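Local coordinates for DNA mismatch repair protein MUTS (Thermus aquaticus, PDB 1EWQ) that takes part in DNA mismatch repair, binding mismatched DNA and probably carrying out the recognition step, and has a weak ATPase activity, at residues G371-S376 with R518-I523; S355-P360 with P377-L382. One frame throughout, in Å; residues are numbered along the deposited sequence.

How the contacts relate
Contacts 1 and 2 adjoin in MutS domain III, with centres 11 Å apart. The chain runs from helix 346-366 through the loop that holds 371-376 into helix 376-385; contact 2 pairs the two helices, and contact 1 sets the loop against helix 514-540, distant in sequence. The two contacts touch directly: Leu375 CD1 lies 3.7 Å from Leu356 CD2, and the backbone Pro373 O lies 3.5 Å from Leu359 CD2. Neither contact reaches the DNA, whose nearest atoms are about 32 Å from contact 1 and about 29 Å from contact 2, and both lie away from the predicted ATP-binding loop.

Contact 1: residues G371-S376 with R518-I523; sequences GLPDLS and REAARI
The loop joining helix 346-366 to helix 376-385 crosses helix 514-540 in MutS domain III, and Pro373 meets Glu519 and Ala520 at the centre of the crossing. Two corners of the proline ring do the touching. Pro373 CG lies 3.6 Å from Glu519 CG and equally close to Glu519 CD and OE1, the two side chains passing at a slant, while Pro373 CD lies 3.9 Å from the methyl CB of Ala520 one residue further along the helix. Glu519 CG, anti to the backbone N (chi1 163°), is brought to the ring by that torsion; the extended chain beyond it lays the carboxylate beside Pro373 CG, with OE2 as the oxygen near a water. That water donates to Gly371 O at 2.9 Å and to Glu519 OE2; the second distance is unusually short, which leaves the details of this bridge doubtful.

An Asx turn leads into the following helix: Asp374 OD2 accepts from Ser376 N (3.0 Å, N-H...O 168°) and also from Ser376 OG (2.9 Å). Both donors reach the oxygen from the same face of the carboxylate plane, OG on the syn and N on the anti side. Leu375, between Asp374 and Ser376 in the chain, is at the N-cap position of helix 376-385.

At the Gly371 end of the loop, Ile523, one turn on from Glu519, packs against Gly371 and Leu372. Its CD1 comes within 3.6 Å of Gly371 O, and its CG2 branch meets Leu372 CD2 at 3.9 Å, the two side chains crossing obliquely. Leu372 also touches Leu524 on the same helix. Gly371 has a positive phi (90°), a backbone conformation that glycine readily adopts. Earlier on helix 514-540, next to Glu519, Arg518 forms a salt bridge with Glu340 of helix 332-340.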
loop_
_atom_site.group_PDB
_atom_site.type_symbol
_atom_site.label_atom_id
_atom_site.label_comp_id
_atom_site.label_asym_id
_atom_site.label_seq_id
_atom_site.Cartn_x
_atom_site.Cartn_y
_atom_site.Cartn_z
ATOM N N GLY C 371 -41.687 9.676 18.529
ATOM C CA GLY C 371 -42.384 9.383 17.290
ATOM C C GLY C 371 -41.960 8.065 16.675
ATOM O O GLY C 371 -42.320 7.757 15.542
ATOM N N LEU C 372 -41.187 7.285 17.421
ATOM C CA LEU C 372 -40.730 5.992 16.932
ATOM C C LEU C 372 -41.920 5.135 16.544
ATOM O O LEU C 372 -42.868 4.981 17.313
ATOM C CB LEU C 372 -39.902 5.273 17.996
ATOM C CG LEU C 372 -38.430 5.672 18.095
ATOM C CD1 LEU C 372 -37.791 4.968 19.289
ATOM C CD2 LEU C 372 -37.702 5.300 16.808
ATOM N N PRO C 373 -41.891 4.580 15.328
ATOM C CA PRO C 373 -42.952 3.722 14.789
ATOM C C PRO C 373 -43.136 2.440 15.591
ATOM O O PRO C 373 -42.172 1.895 16.128
ATOM C CB PRO C 373 -42.465 3.416 13.375
ATOM C CG PRO C 373 -41.628 4.617 13.033
ATOM C CD PRO C 373 -40.869 4.860 14.306
ATOM N N ASP C 374 -44.376 1.970 15.685
ATOM C CA ASP C 374 -44.650 0.717 16.378
ATOM C C ASP C 374 -44.636 -0.347 15.290
ATOM O O ASP C 374 -45.474 -0.335 14.388
ATOM C CB ASP C 374 -46.019 0.722 17.061
ATOM C CG ASP C 374 -46.329 -0.604 17.762
ATOM O OD1 ASP C 374 -47.439 -0.741 18.321
ATOM O OD2 ASP C 374 -45.468 -1.515 17.760
ATOM N N LEU C 375 -43.674 -1.253 15.373
ATOM C CA LEU C 375 -43.536 -2.312 14.391
ATOM C C LEU C 375 -43.618 -3.682 15.050
ATOM O O LEU C 375 -43.145 -4.675 14.497
ATOM C CB LEU C 375 -42.199 -2.156 13.664
ATOM C CG LEU C 375 -42.114 -0.934 12.748
ATOM C CD1 LEU C 375 -40.680 -0.663 12.342
ATOM C CD2 LEU C 375 -42.985 -1.176 11.538
ATOM N N SER C 376 -44.222 -3.739 16.233
ATOM C CA SER C 376 -44.333 -5.009 16.938
ATOM C C SER C 376 -45.014 -6.069 16.076
ATOM O O SER C 376 -44.647 -7.237 16.130
ATOM C CB SER C 376 -45.068 -4.836 18.276
ATOM O OG SER C 376 -46.326 -4.221 18.110
ATOM N N ARG C 518 -37.279 3.180 7.524
ATOM C CA ARG C 518 -36.477 4.371 7.253
ATOM C C ARG C 518 -36.719 5.428 8.335
ATOM O O ARG C 518 -35.784 5.992 8.896
ATOM C CB ARG C 518 -36.833 4.960 5.890
ATOM C CG ARG C 518 -36.404 4.111 4.703
ATOM C CD ARG C 518 -36.734 4.792 3.362
ATOM N NE ARG C 518 -36.173 4.045 2.244
ATOM C CZ ARG C 518 -34.888 4.073 1.905
ATOM N NH1 ARG C 518 -34.023 4.825 2.588
ATOM N NH2 ARG C 518 -34.459 3.329 0.891
ATOM N N GLU C 519 -37.992 5.682 8.604
ATOM C CA GLU C 519 -38.434 6.649 9.602
ATOM C C GLU C 519 -37.839 6.353 10.979
ATOM O O GLU C 519 -37.326 7.253 11.645
ATOM C CB GLU C 519 -39.968 6.628 9.642
ATOM C CG GLU C 519 -40.618 7.242 10.856
ATOM C CD GLU C 519 -42.128 7.375 10.684
ATOM O OE1 GLU C 519 -42.764 6.444 10.117
ATOM O OE2 GLU C 519 -42.681 8.413 11.122
ATOM N N ALA C 520 -37.902 5.091 11.401
ATOM C CA ALA C 520 -37.341 4.699 12.689
ATOM C C ALA C 520 -35.829 4.923 12.631
ATOM O O ALA C 520 -35.196 5.295 13.620
ATOM C CB ALA C 520 -37.641 3.235 12.966
ATOM N N ALA C 521 -35.256 4.696 11.456
ATOM C CA ALA C 521 -33.826 4.876 11.263
ATOM C C ALA C 521 -33.402 6.340 11.367
ATOM O O ALA C 521 -32.345 6.633 11.933
ATOM C CB ALA C 521 -33.399 4.298 9.909
ATOM N N ARG C 522 -34.208 7.258 10.832
ATOM C CA ARG C 522 -33.865 8.689 10.892
ATOM C C ARG C 522 -33.880 9.201 12.328
ATOM O O ARG C 522 -32.951 9.878 12.769
ATOM C CB ARG C 522 -34.840 9.547 10.073
ATOM C CG ARG C 522 -35.058 9.068 8.670
ATOM C CD ARG C 522 -35.826 10.091 7.824
ATOM N NE ARG C 522 -36.225 9.493 6.547
ATOM C CZ ARG C 522 -37.427 8.981 6.307
ATOM N NH1 ARG C 522 -38.357 8.999 7.250
ATOM N NH2 ARG C 522 -37.694 8.436 5.130
ATOM N N ILE C 523 -34.951 8.876 13.043
ATOM C CA ILE C 523 -35.120 9.292 14.429
ATOM C C ILE C 523 -33.971 8.797 15.294
ATOM O O ILE C 523 -33.316 9.573 15.988
ATOM C CB ILE C 523 -36.455 8.759 14.994
ATOM C CG1 ILE C 523 -37.620 9.451 14.282
ATOM C CG2 ILE C 523 -36.518 8.985 16.494
ATOM C CD1 ILE C 523 -38.999 8.894 14.626
HETATM O O HOH W 1 -42.758 9.577 13.270
#

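Contact 2: residues S355-P360 with P377-L382; sequences SLQILP and PLKEEL
Lys379 NZ is held by weak interactions on its own side of the interface, a weak hydrogen bond to Ser376 O and a long, weak ion pair with Glu383 OE2, while the aliphatic stem of the same side chain lies against Leu356 and Gln357. The torsions explain this division of labour. CG is anti to the backbone N and CD continues extended, which carries the methylenes across to helix 346-366; the chain then turns at chi3 (84°) and again at chi4 (-58°), the last of these placing NZ.

The closest approach is Lys379 CD to Leu356 O, 3.1 Å, tight for a carbon and an oxygen. In an unbroken helix that carbonyl would accept from the amide four residues on, but this position is Pro360, which has no N-H, and the helix is kinked there. Beside it, Lys379 CG lies 3.9 Å from Leu356 CB, and Gln357 CG packs 3.7 Å from Lys379 CD, the two long side chains crossing at about a right angle.

Leucines fill the other flank. Leu356 CD1 meets Leu378 CD1 at 3.6 Å, again with the side chains at about a right angle, and lies 4.3 Å from Leu382 CD1, one turn further along.

The segment axes come within 9.4 Å at 139°, a roughly antiparallel pairing of two successive helices. Leu382 extends the pairing to Leu352 and Arg353 of helix 346-366, Leu378 touches Gln513 just before helix 514-540, and Glu381 joins helix 479-511 through a salt bridge to Arg509.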
loop_
_atom_site.group_PDB
_atom_site.type_symbol
_atom_site.label_atom_id
_atom_site.label_comp_id
_atom_site.label_asym_id
_atom_site.label_seq_id
_atom_site.Cartn_x
_atom_site.Cartn_y
_atom_site.Cartn_z
ATOM N N SER C 355 -33.308 -5.895 15.711
ATOM C CA SER C 355 -33.484 -4.451 15.833
ATOM C C SER C 355 -34.896 -4.063 16.267
ATOM O O SER C 355 -35.078 -3.144 17.066
ATOM C CB SER C 355 -33.157 -3.770 14.505
ATOM O OG SER C 355 -31.816 -4.017 14.140
ATOM N N LEU C 356 -35.894 -4.757 15.738
ATOM C CA LEU C 356 -37.272 -4.455 16.089
ATOM C C LEU C 356 -37.607 -4.851 17.528
ATOM O O LEU C 356 -38.595 -4.378 18.091
ATOM C CB LEU C 356 -38.232 -5.139 15.113
ATOM C CG LEU C 356 -38.137 -4.665 13.658
ATOM C CD1 LEU C 356 -39.227 -5.327 12.841
ATOM C CD2 LEU C 356 -38.263 -3.145 13.584
ATOM N N GLN C 357 -36.789 -5.718 18.119
ATOM C CA GLN C 357 -36.997 -6.139 19.504
ATOM C C GLN C 357 -36.379 -5.091 20.429
ATOM O O GLN C 357 -36.742 -4.973 21.595
ATOM C CB GLN C 357 -36.356 -7.511 19.749
ATOM C CG GLN C 357 -36.977 -8.623 18.908
ATOM C CD GLN C 357 -36.325 -9.981 19.117
ATOM O OE1 GLN C 357 -35.105 -10.123 19.014
ATOM N NE2 GLN C 357 -37.145 -10.990 19.394
ATOM N N ILE C 358 -35.444 -4.323 19.885
ATOM C CA ILE C 358 -34.769 -3.271 20.634
ATOM C C ILE C 358 -35.653 -2.026 20.654
ATOM O O ILE C 358 -35.738 -1.314 21.654
ATOM C CB ILE C 358 -33.425 -2.904 19.963
ATOM C CG1 ILE C 358 -32.470 -4.095 20.043
ATOM C CG2 ILE C 358 -32.827 -1.650 20.608
ATOM C CD1 ILE C 358 -31.221 -3.914 19.219
ATOM N N LEU C 359 -36.320 -1.796 19.531
ATOM C CA LEU C 359 -37.187 -0.642 19.340
ATOM C C LEU C 359 -38.110 -0.341 20.516
ATOM O O LEU C 359 -38.130 0.779 21.012
ATOM C CB LEU C 359 -37.995 -0.822 18.056
ATOM C CG LEU C 359 -38.397 0.469 17.354
ATOM C CD1 LEU C 359 -37.153 1.320 17.107
ATOM C CD2 LEU C 359 -39.104 0.135 16.041
ATOM N N PRO C 360 -38.894 -1.332 20.973
ATOM C CA PRO C 360 -39.798 -1.098 22.104
ATOM C C PRO C 360 -39.085 -0.708 23.398
ATOM O O PRO C 360 -39.637 0.019 24.219
ATOM C CB PRO C 360 -40.559 -2.415 22.219
ATOM C CG PRO C 360 -39.624 -3.414 21.620
ATOM C CD PRO C 360 -39.068 -2.692 20.437
ATOM N N PRO C 377 -46.005 -5.680 15.255
ATOM C CA PRO C 377 -46.629 -6.728 14.440
ATOM C C PRO C 377 -45.663 -7.418 13.461
ATOM O O PRO C 377 -45.758 -8.625 13.247
ATOM C CB PRO C 377 -47.787 -5.995 13.748
ATOM C CG PRO C 377 -47.373 -4.563 13.770
ATOM C CD PRO C 377 -46.717 -4.400 15.106
ATOM N N LEU C 378 -44.734 -6.659 12.887
ATOM C CA LEU C 378 -43.747 -7.211 11.952
ATOM C C LEU C 378 -42.753 -8.055 12.758
ATOM O O LEU C 378 -42.324 -9.133 12.333
ATOM C CB LEU C 378 -42.991 -6.075 11.250
ATOM C CG LEU C 378 -42.224 -6.341 9.945
ATOM C CD1 LEU C 378 -41.129 -5.297 9.794
ATOM C CD2 LEU C 378 -41.610 -7.720 9.942
ATOM N N LYS C 379 -42.396 -7.540 13.929
ATOM C CA LYS C 379 -41.465 -8.195 14.837
ATOM C C LYS C 379 -41.978 -9.591 15.193
ATOM O O LYS C 379 -41.241 -10.574 15.139
ATOM C CB LYS C 379 -41.327 -7.351 16.107
ATOM C CG LYS C 379 -40.258 -7.814 17.080
ATOM C CD LYS C 379 -40.292 -6.995 18.369
ATOM C CE LYS C 379 -41.326 -7.509 19.368
ATOM N NZ LYS C 379 -42.727 -7.533 18.859
ATOM N N GLU C 380 -43.255 -9.667 15.550
ATOM C CA GLU C 380 -43.875 -10.929 15.933
ATOM C C GLU C 380 -43.877 -11.947 14.799
ATOM O O GLU C 380 -43.595 -13.126 15.028
ATOM C CB GLU C 380 -45.312 -10.689 16.408
ATOM C CG GLU C 380 -45.424 -9.753 17.603
ATOM C CD GLU C 380 -46.864 -9.461 17.976
ATOM O OE1 GLU C 380 -47.673 -9.164 17.063
ATOM O OE2 GLU C 380 -47.189 -9.519 19.182
ATOM N N GLU C 381 -44.210 -11.500 13.588
ATOM C CA GLU C 381 -44.232 -12.401 12.438
ATOM C C GLU C 381 -42.825 -12.936 12.197
ATOM O O GLU C 381 -42.648 -14.115 11.897
ATOM C CB GLU C 381 -44.728 -11.684 11.174
ATOM C CG GLU C 381 -46.173 -11.194 11.216
ATOM C CD GLU C 381 -46.705 -10.831 9.829
ATOM O OE1 GLU C 381 -46.897 -11.763 9.015
ATOM O OE2 GLU C 381 -46.917 -9.624 9.545
ATOM N N LEU C 382 -41.827 -12.064 12.335
ATOM C CA LEU C 382 -40.440 -12.463 12.142
ATOM C C LEU C 382 -40.055 -13.463 13.224
ATOM O O LEU C 382 -39.472 -14.512 12.937
ATOM C CB LEU C 382 -39.509 -11.244 12.194
ATOM C CG LEU C 382 -39.504 -10.302 10.983
ATOM C CD1 LEU C 382 -38.492 -9.187 11.190
ATOM C CD2 LEU C 382 -39.155 -11.085 9.731
#